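Local atomic coordinates of BIFUNCTIONAL PROTEIN Proline utilization A (PutA) (Corynebacterium freiburgense, PDB entry 5UX5), a protein that oxidises proline to glutamate in two steps, joining an FAD-dependent proline dehydrogenase and an NAD-dependent aldehyde dehydrogenase in one chain. Residues I349-N353 with L354-A358; V186-A190 with T191-A195; A637-G640 with E641-Q645. One frame throughout, in Å; residues are numbered along the deposited sequence.

Interaction 1: residues I349-N353 with L354-A358. With FAD (flavin-adenine dinucleotide), chain E.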
ATOM      1  N   ILE A 349     -15.318 -13.759 -29.726  1.00 39.68           N
ATOM      2  CA  ILE A 349     -15.007 -14.772 -28.722  1.00 43.35           C
ATOM      3  C   ILE A 349     -13.497 -14.975 -28.734  1.00 42.51           C
ATOM      4  O   ILE A 349     -12.921 -15.404 -29.738  1.00 43.33           O
ATOM      5  CB  ILE A 349     -15.757 -16.094 -28.984  1.00 39.02           C
ATOM      6  CG1 ILE A 349     -17.087 -16.184 -28.226  1.00 32.59           C
ATOM      7  CG2 ILE A 349     -14.937 -17.279 -28.549  1.00 38.01           C
ATOM      8  CD1 ILE A 349     -18.137 -15.294 -28.719  1.00 33.54           C
ATOM      9  N   ALA A 350     -12.848 -14.657 -27.620  1.00 41.75           N
ATOM     10  CA  ALA A 350     -11.394 -14.726 -27.506  1.00 37.97           C
ATOM     11  C   ALA A 350     -11.073 -15.881 -26.565  1.00 39.75           C
ATOM     12  O   ALA A 350     -11.022 -15.709 -25.346  1.00 46.79           O
ATOM     13  CB  ALA A 350     -10.793 -13.410 -26.999  1.00 30.09           C
ATOM     14  N   SER A 351     -10.890 -17.070 -27.137  1.00 37.36           N
ATOM     15  CA  SER A 351     -10.599 -18.250 -26.340  1.00 38.74           C
ATOM     16  C   SER A 351      -9.916 -19.295 -27.212  1.00 47.08           C
ATOM     17  O   SER A 351     -10.248 -19.439 -28.393  1.00 43.93           O
ATOM     18  CB  SER A 351     -11.870 -18.836 -25.717  1.00 35.91           C
ATOM     19  OG  SER A 351     -11.561 -20.008 -24.974  1.00 39.13           O
ATOM     20  N   HIS A 352      -8.953 -20.013 -26.629  1.00 47.88           N
ATOM     21  CA  HIS A 352      -8.401 -21.214 -27.254  1.00 49.29           C
ATOM     22  C   HIS A 352      -9.078 -22.481 -26.759  1.00 51.13           C
ATOM     23  O   HIS A 352      -8.702 -23.583 -27.178  1.00 44.14           O
ATOM     24  CB  HIS A 352      -6.893 -21.310 -27.028  1.00 51.18           C
ATOM     25  CG  HIS A 352      -6.098 -20.452 -27.954  1.00 63.55           C
ATOM     26  ND1 HIS A 352      -5.891 -20.785 -29.276  1.00 70.50           N
ATOM     27  CD2 HIS A 352      -5.452 -19.279 -27.754  1.00 68.71           C
ATOM     28  CE1 HIS A 352      -5.159 -19.848 -29.854  1.00 73.62           C
ATOM     29  NE2 HIS A 352      -4.880 -18.925 -28.951  1.00 74.30           N
ATOM     30  N   ASN A 353     -10.049 -22.342 -25.860  1.00 51.87           N
ATOM     31  CA  ASN A 353     -10.876 -23.453 -25.423  1.00 51.43           C
ATOM     32  C   ASN A 353     -11.853 -23.823 -26.533  1.00 51.82           C
ATOM     33  O   ASN A 353     -12.795 -23.075 -26.815  1.00 52.79           O
ATOM     34  CB  ASN A 353     -11.614 -23.058 -24.152  1.00 58.19           C
ATOM     35  CG  ASN A 353     -12.383 -24.196 -23.565  1.00 57.26           C
ATOM     36  OD1 ASN A 353     -13.218 -24.814 -24.232  1.00 50.76           O
ATOM     37  ND2 ASN A 353     -12.101 -24.495 -22.311  1.00 60.04           N
ATOM     38  N   LEU A 354     -11.640 -24.984 -27.159  1.00 52.73           N
ATOM     39  CA  LEU A 354     -12.425 -25.349 -28.333  1.00 50.52           C
ATOM     40  C   LEU A 354     -13.900 -25.534 -27.997  1.00 55.83           C
ATOM     41  O   LEU A 354     -14.772 -25.283 -28.841  1.00 61.48           O
ATOM     42  CB  LEU A 354     -11.874 -26.640 -28.924  1.00 45.33           C
ATOM     43  CG  LEU A 354     -10.452 -26.532 -29.452  1.00 47.54           C
ATOM     44  CD1 LEU A 354      -9.910 -27.912 -29.890  1.00 52.24           C
ATOM     45  CD2 LEU A 354     -10.413 -25.509 -30.570  1.00 40.20           C
ATOM     46  N   PHE A 355     -14.204 -25.927 -26.763  1.00 51.24           N
ATOM     47  CA  PHE A 355     -15.598 -26.075 -26.370  1.00 57.09           C
ATOM     48  C   PHE A 355     -16.289 -24.719 -26.308  1.00 53.85           C
ATOM     49  O   PHE A 355     -17.388 -24.548 -26.856  1.00 46.52           O
ATOM     50  CB  PHE A 355     -15.687 -26.794 -25.017  1.00 63.06           C
ATOM     51  CG  PHE A 355     -15.283 -28.236 -25.075  1.00 68.03           C
ATOM     52  CD1 PHE A 355     -16.109 -29.175 -25.678  1.00 73.23           C
ATOM     53  CD2 PHE A 355     -14.082 -28.655 -24.534  1.00 69.58           C
ATOM     54  CE1 PHE A 355     -15.743 -30.510 -25.746  1.00 73.40           C
ATOM     55  CE2 PHE A 355     -13.711 -29.993 -24.597  1.00 72.65           C
ATOM     56  CZ  PHE A 355     -14.542 -30.916 -25.204  1.00 70.25           C
ATOM     57  N   SER A 356     -15.632 -23.730 -25.674  1.00 44.54           N
ATOM     58  CA  SER A 356     -16.168 -22.373 -25.647  1.00 40.78           C
ATOM     59  C   SER A 356     -16.380 -21.837 -27.051  1.00 41.23           C
ATOM     60  O   SER A 356     -17.385 -21.171 -27.323  1.00 42.97           O
ATOM     61  CB  SER A 356     -15.243 -21.447 -24.871  1.00 33.18           C
ATOM     62  OG  SER A 356     -15.093 -21.923 -23.564  1.00 32.94           O
ATOM     63  N   VAL A 357     -15.444 -22.109 -27.957  1.00 41.37           N
ATOM     64  CA  VAL A 357     -15.584 -21.577 -29.308  1.00 42.55           C
ATOM     65  C   VAL A 357     -16.666 -22.330 -30.059  1.00 45.69           C
ATOM     66  O   VAL A 357     -17.503 -21.720 -30.725  1.00 50.52           O
ATOM     67  CB  VAL A 357     -14.233 -21.612 -30.042  1.00 41.46           C
ATOM     68  CG1 VAL A 357     -14.385 -21.123 -31.464  1.00 48.10           C
ATOM     69  CG2 VAL A 357     -13.248 -20.764 -29.308  1.00 34.31           C
ATOM     70  N   ALA A 358     -16.689 -23.662 -29.941  1.00 47.93           N
ATOM     71  CA  ALA A 358     -17.730 -24.442 -30.612  1.00 51.17           C
ATOM     72  C   ALA A 358     -19.125 -24.025 -30.164  1.00 47.24           C
ATOM     73  O   ALA A 358     -20.072 -24.094 -30.954  1.00 48.11           O
ATOM     74  CB  ALA A 358     -17.518 -25.937 -30.367  1.00 52.57           C
TER
HETATM   75  PA  FAD E2001      -9.089 -21.744 -20.388  1.00 64.45           P
HETATM   76  O1A FAD E2001      -8.113 -22.811 -19.783  1.00 58.91           O
HETATM   77  O2A FAD E2001     -10.443 -22.143 -20.746  1.00 59.45           O
HETATM   78  O5B FAD E2001      -9.411 -20.551 -19.570  1.00 59.82           O
HETATM   79  C5B FAD E2001      -8.462 -20.061 -18.641  1.00 44.13           C
HETATM   80  C4B FAD E2001      -9.078 -18.892 -17.895  1.00 41.63           C
HETATM   81  O4B FAD E2001      -9.911 -19.339 -16.865  1.00 46.73           O
HETATM   82  C3B FAD E2001      -8.065 -18.009 -17.240  1.00 45.35           C
HETATM   83  O3B FAD E2001      -7.450 -17.083 -18.064  1.00 46.82           O
HETATM   84  C2B FAD E2001      -8.862 -17.362 -16.166  1.00 40.37           C
HETATM   85  O2B FAD E2001      -9.450 -16.192 -16.602  1.00 35.18           O
HETATM   86  C1B FAD E2001      -9.835 -18.438 -15.783  1.00 42.76           C
HETATM   87  N9A FAD E2001      -9.446 -19.151 -14.575  1.00 38.43           N
HETATM   88  C8A FAD E2001      -8.535 -20.195 -14.487  1.00 31.71           C
HETATM   89  N7A FAD E2001      -8.417 -20.585 -13.202  1.00 38.21           N
HETATM   90  C5A FAD E2001      -9.251 -19.838 -12.377  1.00 36.04           C
HETATM   91  C6A FAD E2001      -9.539 -19.829 -10.998  1.00 34.94           C
HETATM   92  N6A FAD E2001      -8.905 -20.718 -10.039  1.00 30.96           N
HETATM   93  N1A FAD E2001     -10.435 -18.946 -10.531  1.00 42.12           N
HETATM   94  C2A FAD E2001     -11.052 -18.063 -11.379  1.00 41.07           C
HETATM   95  N3A FAD E2001     -10.793 -18.047 -12.724  1.00 32.02           N
HETATM   96  C4A FAD E2001      -9.913 -18.907 -13.250  1.00 36.39           C
HETATM   97  N1  FAD E2001      -7.287 -11.063 -21.221  1.00 37.09           N
HETATM   98  C2  FAD E2001      -7.673  -9.826 -20.589  1.00 35.70           C
HETATM   99  O2  FAD E2001      -7.805  -9.802 -19.221  1.00 33.10           O
HETATM  100  N3  FAD E2001      -7.839  -8.672 -21.365  1.00 36.26           N
HETATM  101  C4  FAD E2001      -7.685  -8.694 -22.752  1.00 36.30           C
HETATM  102  O4  FAD E2001      -7.868  -7.543 -23.499  1.00 40.58           O
HETATM  103  C4X FAD E2001      -7.443 -10.003 -23.441  1.00 32.59           C
HETATM  104  N5  FAD E2001      -7.448 -10.129 -24.826  1.00 34.77           N
HETATM  105  C5X FAD E2001      -7.268 -11.379 -25.435  1.00 37.46           C
HETATM  106  C6  FAD E2001      -7.267 -11.514 -26.836  1.00 31.71           C
HETATM  107  C7  FAD E2001      -7.078 -12.768 -27.404  1.00 33.77           C
HETATM  108  C7M FAD E2001      -7.062 -12.943 -28.894  1.00 31.57           C
HETATM  109  C8  FAD E2001      -6.912 -13.882 -26.619  1.00 42.84           C
HETATM  110  C8M FAD E2001      -6.712 -15.228 -27.237  1.00 47.92           C
HETATM  111  C9  FAD E2001      -6.910 -13.756 -25.238  1.00 45.73           C
HETATM  112  C9A FAD E2001      -7.089 -12.515 -24.655  1.00 41.08           C
HETATM  113  N10 FAD E2001      -7.098 -12.431 -23.232  1.00 42.51           N
HETATM  114  C10 FAD E2001      -7.274 -11.178 -22.606  1.00 38.29           C
HETATM  115  C1' FAD E2001      -6.858 -13.640 -22.422  1.00 46.03           C
HETATM  116  C2' FAD E2001      -8.067 -14.343 -21.868  1.00 46.73           C
HETATM  117  O2' FAD E2001      -8.649 -13.533 -20.911  1.00 36.24           O
HETATM  118  C3' FAD E2001      -7.589 -15.696 -21.297  1.00 50.06           C
HETATM  119  O3' FAD E2001      -6.732 -15.435 -20.254  1.00 51.66           O
HETATM  120  C4' FAD E2001      -6.874 -16.667 -22.244  1.00 49.94           C
HETATM  121  O4' FAD E2001      -7.219 -16.496 -23.571  1.00 49.60           O
HETATM  122  C5' FAD E2001      -6.980 -18.147 -21.811  1.00 43.68           C
HETATM  123  O5' FAD E2001      -8.280 -18.601 -21.455  1.00 41.93           O
HETATM  124  P   FAD E2001      -9.127 -19.698 -22.295  1.00 49.06           P
HETATM  125  O1P FAD E2001     -10.619 -19.352 -22.664  1.00 49.22           O
HETATM  126  O2P FAD E2001      -8.085 -19.958 -23.451  1.00 47.93           O
HETATM  127  O3P FAD E2001      -8.750 -21.160 -21.704  1.00 56.94           O
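N353 OD1 sits at the edge of the F355 ring, near its plane, 3.9 Å from F355 CD2, and the other end of the same flat amide faces FAD. A second flat group, the isoalloxazine, carries A350 CB over one face of its dimethylbenzene ring, 3.8 Å from FAD C7. All this happens where strand 345-350 of the proline dehydrogenase barrel turns into helix 354-367, with N353 as the N-cap. With its CG anti to the backbone N (chi1 -174°), N353 swings OD1 back over the first turn. There it takes S356 N at 3.0 Å, a fairly straight bond whose donor stands above the carbonyl plane, and F355 N more weakly. N353 O then receives V357 N and starts the regular helix pattern. Just before the cap, S351 makes an ST turn: its OG accepts N353 N at 2.9 Å. The same hydroxyl donates to FAD O1P, so one small side chain both shapes the turn and holds the pyrophosphate. I349 and V357 run past each other in opposite directions, their CG2 methyls 3.9 Å apart. From the first turn, S356 OG bonds to K299 NZ, a lysine that also bonds FAD, while H352 NE2 is tied to L378 N. The two phosphates are each reached by a long bond: H352 N to FAD O2P at 3.3 Å and N353 ND2 to FAD O2A, also at 3.3 Å.

Interaction 2: residues V186-A190 with T191-A195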
ATOM      1  N   VAL A 186      -6.213  -2.277 -34.297  1.00 34.62           N
ATOM      2  CA  VAL A 186      -5.286  -2.009 -33.208  1.00 34.14           C
ATOM      3  C   VAL A 186      -6.063  -2.077 -31.905  1.00 33.14           C
ATOM      4  O   VAL A 186      -7.255  -1.763 -31.848  1.00 33.55           O
ATOM      5  CB  VAL A 186      -4.576  -0.642 -33.351  1.00 34.78           C
ATOM      6  CG1 VAL A 186      -3.768  -0.599 -34.636  1.00 35.91           C
ATOM      7  CG2 VAL A 186      -5.578   0.513 -33.286  1.00 34.91           C
ATOM      8  N   SER A 187      -5.384  -2.471 -30.845  1.00 32.94           N
ATOM      9  CA  SER A 187      -6.029  -2.447 -29.545  1.00 33.58           C
ATOM     10  C   SER A 187      -5.057  -1.834 -28.551  1.00 31.28           C
ATOM     11  O   SER A 187      -3.845  -1.988 -28.687  1.00 36.20           O
ATOM     12  CB  SER A 187      -6.555  -3.858 -29.103  1.00 38.81           C
ATOM     13  OG  SER A 187      -5.615  -4.905 -29.231  1.00 46.13           O
ATOM     14  N   ILE A 188      -5.599  -1.057 -27.613  1.00 30.83           N
ATOM     15  CA  ILE A 188      -4.827  -0.275 -26.655  1.00 30.62           C
ATOM     16  C   ILE A 188      -5.621  -0.179 -25.348  1.00 42.42           C
ATOM     17  O   ILE A 188      -6.845  -0.367 -25.330  1.00 29.62           O
ATOM     18  CB  ILE A 188      -4.517   1.127 -27.248  1.00 36.09           C
ATOM     19  CG1 ILE A 188      -3.486   1.887 -26.396  1.00 41.04           C
ATOM     20  CG2 ILE A 188      -5.800   1.927 -27.469  1.00 31.73           C
ATOM     21  CD1 ILE A 188      -3.101   3.224 -26.945  1.00 32.45           C
ATOM     22  N   LYS A 189      -4.914   0.101 -24.236  1.00 41.81           N
ATOM     23  CA  LYS A 189      -5.521   0.216 -22.908  1.00 30.69           C
ATOM     24  C   LYS A 189      -5.499   1.659 -22.424  1.00 32.25           C
ATOM     25  O   LYS A 189      -4.511   2.375 -22.611  1.00 35.05           O
ATOM     26  CB  LYS A 189      -4.785  -0.613 -21.850  1.00 39.15           C
ATOM     27  CG  LYS A 189      -4.743  -2.081 -22.091  1.00 50.44           C
ATOM     28  CD  LYS A 189      -4.353  -2.826 -20.836  1.00 49.32           C
ATOM     29  CE  LYS A 189      -2.870  -2.870 -20.545  1.00 47.52           C
ATOM     30  NZ  LYS A 189      -2.639  -3.928 -19.470  1.00 55.12           N
ATOM     31  N   ALA A 190      -6.539   2.018 -21.668  1.00 28.56           N
ATOM     32  CA  ALA A 190      -6.614   3.320 -21.023  1.00 28.77           C
ATOM     33  C   ALA A 190      -5.357   3.620 -20.233  1.00 38.92           C
ATOM     34  O   ALA A 190      -4.832   4.742 -20.286  1.00 42.29           O
ATOM     35  CB  ALA A 190      -7.824   3.379 -20.091  1.00 28.36           C
ATOM     36  N   THR A 191      -4.847   2.634 -19.497  1.00 34.10           N
ATOM     37  CA  THR A 191      -3.667   2.927 -18.699  1.00 30.17           C
ATOM     38  C   THR A 191      -2.411   3.057 -19.538  1.00 34.53           C
ATOM     39  O   THR A 191      -1.387   3.489 -19.009  1.00 49.24           O
ATOM     40  CB  THR A 191      -3.444   1.853 -17.665  1.00 26.85           C
ATOM     41  OG1 THR A 191      -3.042   0.655 -18.331  1.00 38.81           O
ATOM     42  CG2 THR A 191      -4.706   1.600 -16.977  1.00 27.12           C
ATOM     43  N   SER A 192      -2.455   2.714 -20.819  1.00 36.32           N
ATOM     44  CA  SER A 192      -1.351   3.074 -21.694  1.00 33.82           C
ATOM     45  C   SER A 192      -1.496   4.483 -22.245  1.00 38.29           C
ATOM     46  O   SER A 192      -0.501   5.060 -22.696  1.00 49.20           O
ATOM     47  CB  SER A 192      -1.259   2.102 -22.867  1.00 34.69           C
ATOM     48  OG  SER A 192      -1.116   0.764 -22.437  1.00 29.39           O
ATOM     49  N   VAL A 193      -2.705   5.050 -22.202  1.00 32.45           N
ATOM     50  CA  VAL A 193      -2.943   6.381 -22.751  1.00 31.63           C
ATOM     51  C   VAL A 193      -2.794   7.460 -21.678  1.00 34.74           C
ATOM     52  O   VAL A 193      -2.353   8.577 -21.976  1.00 43.42           O
ATOM     53  CB  VAL A 193      -4.318   6.418 -23.434  1.00 31.80           C
ATOM     54  CG1 VAL A 193      -4.692   7.814 -23.838  1.00 32.83           C
ATOM     55  CG2 VAL A 193      -4.306   5.519 -24.653  1.00 31.99           C
ATOM     56  N   VAL A 194      -3.142   7.141 -20.439  1.00 30.78           N
ATOM     57  CA  VAL A 194      -2.942   8.011 -19.289  1.00 36.89           C
ATOM     58  C   VAL A 194      -2.122   7.232 -18.254  1.00 37.83           C
ATOM     59  O   VAL A 194      -2.565   6.192 -17.754  1.00 35.76           O
ATOM     60  CB  VAL A 194      -4.282   8.472 -18.691  1.00 35.23           C
ATOM     61  CG1 VAL A 194      -4.056   9.224 -17.389  1.00 34.50           C
ATOM     62  CG2 VAL A 194      -5.014   9.341 -19.667  1.00 45.17           C
ATOM     63  N   ALA A 195      -0.925   7.714 -17.944  1.00 40.34           N
ATOM     64  CA  ALA A 195      -0.197   7.037 -16.889  1.00 37.98           C
ATOM     65  C   ALA A 195      -0.719   7.494 -15.540  1.00 38.78           C
ATOM     66  O   ALA A 195      -1.279   8.584 -15.413  1.00 37.72           O
ATOM     67  CB  ALA A 195       1.295   7.305 -16.980  1.00 43.86           C
TER
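In I188, CG1 lies anti to the backbone N (chi1 -169°) and the chain runs straight on to CD1, which touches V193. V193, with CG1 anti to its own N (chi1 172°), has CG2 anti to the carbonyl carbon, beside the N, where it meets that CD1. The two side chains cross at about a right angle, with I188 CD1 3.5 Å from V193 CG2. S192 CB comes to 4.2 Å from I188 CG1, nearer the root of the isoleucine. The K189 chain, bent at chi3, crosses T191 at a slant and brings CE to 4.2 Å from T191 OG1, a loose contact.

Backbone bonds close the turn. K189 O takes S192 N at 2.7 Å and, weakly, V193 N. A190 O has two donors of very different approach: V194 N, 2.9 Å away, comes almost straight on to the oxygen, whereas V193 N, also at 2.9 Å, stands well above the carbonyl plane. Bonds from three and from four residues on are therefore mixed in one short, weakly bonded helical turn.

Around it, L209 of helix 202-221 touches A190 and V194, L213 of the same helix touches V193, and I188 packs on T174 of helix 164-178. K189 touches D232 and E234, with its side chain about 6 Å from the bound FAD. This is a beta-to-alpha turn at the C-terminal end of strand 185-189, the end of a TIM-type barrel where active sites lie.

Interaction 3: residues A637-G640 with E641-Q645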
ATOM      1  N   ALA A 637     -19.079   7.033  21.372  1.00 38.18           N
ATOM      2  CA  ALA A 637     -18.724   5.703  21.854  1.00 36.93           C
ATOM      3  C   ALA A 637     -18.864   5.538  23.358  1.00 38.61           C
ATOM      4  O   ALA A 637     -18.797   4.404  23.841  1.00 34.96           O
ATOM      5  CB  ALA A 637     -17.289   5.358  21.455  1.00 30.43           C
ATOM      6  N   GLY A 638     -19.063   6.621  24.101  1.00 39.83           N
ATOM      7  CA  GLY A 638     -19.120   6.558  25.543  1.00 32.26           C
ATOM      8  C   GLY A 638     -17.858   7.017  26.232  1.00 37.75           C
ATOM      9  O   GLY A 638     -17.797   6.970  27.465  1.00 40.15           O
ATOM     10  N   ILE A 639     -16.854   7.464  25.481  1.00 33.12           N
ATOM     11  CA  ILE A 639     -15.607   7.938  26.069  1.00 33.37           C
ATOM     12  C   ILE A 639     -15.798   9.423  26.347  1.00 38.73           C
ATOM     13  O   ILE A 639     -15.587  10.270  25.482  1.00 50.49           O
ATOM     14  CB  ILE A 639     -14.423   7.679  25.157  1.00 31.68           C
ATOM     15  CG1 ILE A 639     -14.333   6.179  24.842  1.00 27.85           C
ATOM     16  CG2 ILE A 639     -13.175   8.229  25.807  1.00 28.22           C
ATOM     17  CD1 ILE A 639     -13.419   5.839  23.684  1.00 26.76           C
ATOM     18  N   GLY A 640     -16.217   9.741  27.572  1.00 38.60           N
ATOM     19  CA  GLY A 640     -16.623  11.087  27.934  1.00 38.71           C
ATOM     20  C   GLY A 640     -15.494  11.926  28.519  1.00 43.36           C
ATOM     21  O   GLY A 640     -14.321  11.545  28.520  1.00 41.08           O
ATOM     22  N   GLU A 641     -15.876  13.091  29.057  1.00 47.72           N
ATOM     23  CA  GLU A 641     -14.872  14.019  29.569  1.00 49.36           C
ATOM     24  C   GLU A 641     -14.199  13.547  30.851  1.00 46.44           C
ATOM     25  O   GLU A 641     -13.182  14.130  31.230  1.00 42.38           O
ATOM     26  CB  GLU A 641     -15.478  15.398  29.797  1.00 55.78           C
ATOM     27  CG  GLU A 641     -15.875  16.111  28.524  1.00 61.11           C
ATOM     28  CD  GLU A 641     -16.378  17.511  28.785  1.00 71.99           C
ATOM     29  OE1 GLU A 641     -16.640  17.831  29.969  1.00 78.46           O
ATOM     30  OE2 GLU A 641     -16.513  18.289  27.812  1.00 73.94           O
ATOM     31  N   ASP A 642     -14.709  12.508  31.509  1.00 49.23           N
ATOM     32  CA  ASP A 642     -14.011  11.895  32.637  1.00 44.57           C
ATOM     33  C   ASP A 642     -12.958  10.887  32.204  1.00 46.93           C
ATOM     34  O   ASP A 642     -12.290  10.296  33.060  1.00 55.54           O
ATOM     35  CB  ASP A 642     -15.016  11.222  33.569  1.00 54.19           C
ATOM     36  CG  ASP A 642     -16.039  10.378  32.819  1.00 70.26           C
ATOM     37  OD1 ASP A 642     -16.057  10.426  31.565  1.00 69.51           O
ATOM     38  OD2 ASP A 642     -16.833   9.676  33.491  1.00 76.81           O
ATOM     39  N   LEU A 643     -12.781  10.687  30.908  1.00 44.21           N
ATOM     40  CA  LEU A 643     -11.865   9.683  30.390  1.00 40.72           C
ATOM     41  C   LEU A 643     -10.806  10.273  29.482  1.00 38.83           C
ATOM     42  O   LEU A 643      -9.617   9.982  29.634  1.00 35.19           O
ATOM     43  CB  LEU A 643     -12.650   8.636  29.604  1.00 45.17           C
ATOM     44  CG  LEU A 643     -12.794   7.240  30.175  1.00 48.73           C
ATOM     45  CD1 LEU A 643     -13.392   6.445  29.060  1.00 49.33           C
ATOM     46  CD2 LEU A 643     -11.446   6.688  30.579  1.00 46.51           C
ATOM     47  N   VAL A 644     -11.228  11.059  28.505  1.00 41.93           N
ATOM     48  CA  VAL A 644     -10.359  11.706  27.541  1.00 36.49           C
ATOM     49  C   VAL A 644     -10.722  13.173  27.484  1.00 39.95           C
ATOM     50  O   VAL A 644     -11.905  13.521  27.468  1.00 45.84           O
ATOM     51  CB  VAL A 644     -10.501  11.060  26.158  1.00 34.44           C
ATOM     52  CG1 VAL A 644      -9.896  11.961  25.106  1.00 31.58           C
ATOM     53  CG2 VAL A 644      -9.839   9.689  26.184  1.00 33.02           C
ATOM     54  N   GLN A 645      -9.711  14.033  27.469  1.00 41.46           N
ATOM     55  CA  GLN A 645      -9.917  15.473  27.475  1.00 35.84           C
ATOM     56  C   GLN A 645      -9.060  16.100  26.378  1.00 35.74           C
ATOM     57  O   GLN A 645      -7.870  15.790  26.266  1.00 30.09           O
ATOM     58  CB  GLN A 645      -9.595  16.025  28.859  1.00 40.75           C
ATOM     59  CG  GLN A 645     -10.167  17.383  29.145  1.00 51.00           C
ATOM     60  CD  GLN A 645     -11.663  17.376  29.333  1.00 58.77           C
ATOM     61  OE1 GLN A 645     -12.415  17.507  28.361  1.00 61.63           O
ATOM     62  NE2 GLN A 645     -12.109  17.256  30.576  1.00 34.99           N
TER
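E641 meets G640 through CB, 3.7 Å from G640 C; its side chain also touches R635. At D642 the chain bends back: chi1 of 46° sets the carboxylate between its own backbone N and carbonyl carbon, and OD1 hangs 3.4 Å from G640 C. L643 gives its N to G640 O at 3.0 Å from well above the carbonyl plane, closing a type I beta turn over 640-643, and lays CD1 at about a right angle across I639, 3.7 Å from I639 CG2. V644 N adds a second bond to G640 O, from four residues on, at 3.1 Å and nearly straight (173°). V644 CG2 meets that same I639 CG2, also at 3.7 Å, the two side chains crossing at a slant. V644 opens strand 644-646, which runs parallel to strand 614-618 and continues through Q645. Upstream, G638 with its positive phi ends helix 624-636 in a Schellman motif, and R635 bonds I639 O and V644 O. One isoleucine methyl shared by a leucine and a valine, with L609 and L523 touching the same cluster, makes the inner side apolar. G640 O, with two donors, ties the turn together, while the apolar contacts anchor it to the core and E641 and D642 stay exposed.

In chain order interaction 2 comes first, then interaction 1, then interaction 3. The first two belong to the same curled parallel sheet, the proline dehydrogenase barrel: each is a turn at the end of a strand, 185-189 and 345-350, their centres about 26 Å apart and nearest atoms about 10 Å, and both approach the FAD, though of the two only interaction 1 bonds it. Interaction 3 lies in the aldehyde dehydrogenase part, on the opposite side of the chain's centre, about 64 Å from interaction 1 and about 53 Å from interaction 2 between centres. There a loop after helix 624-636 leads into strand 644-646 of a separate mixed sheet, so the contacts fall in both enzyme domains.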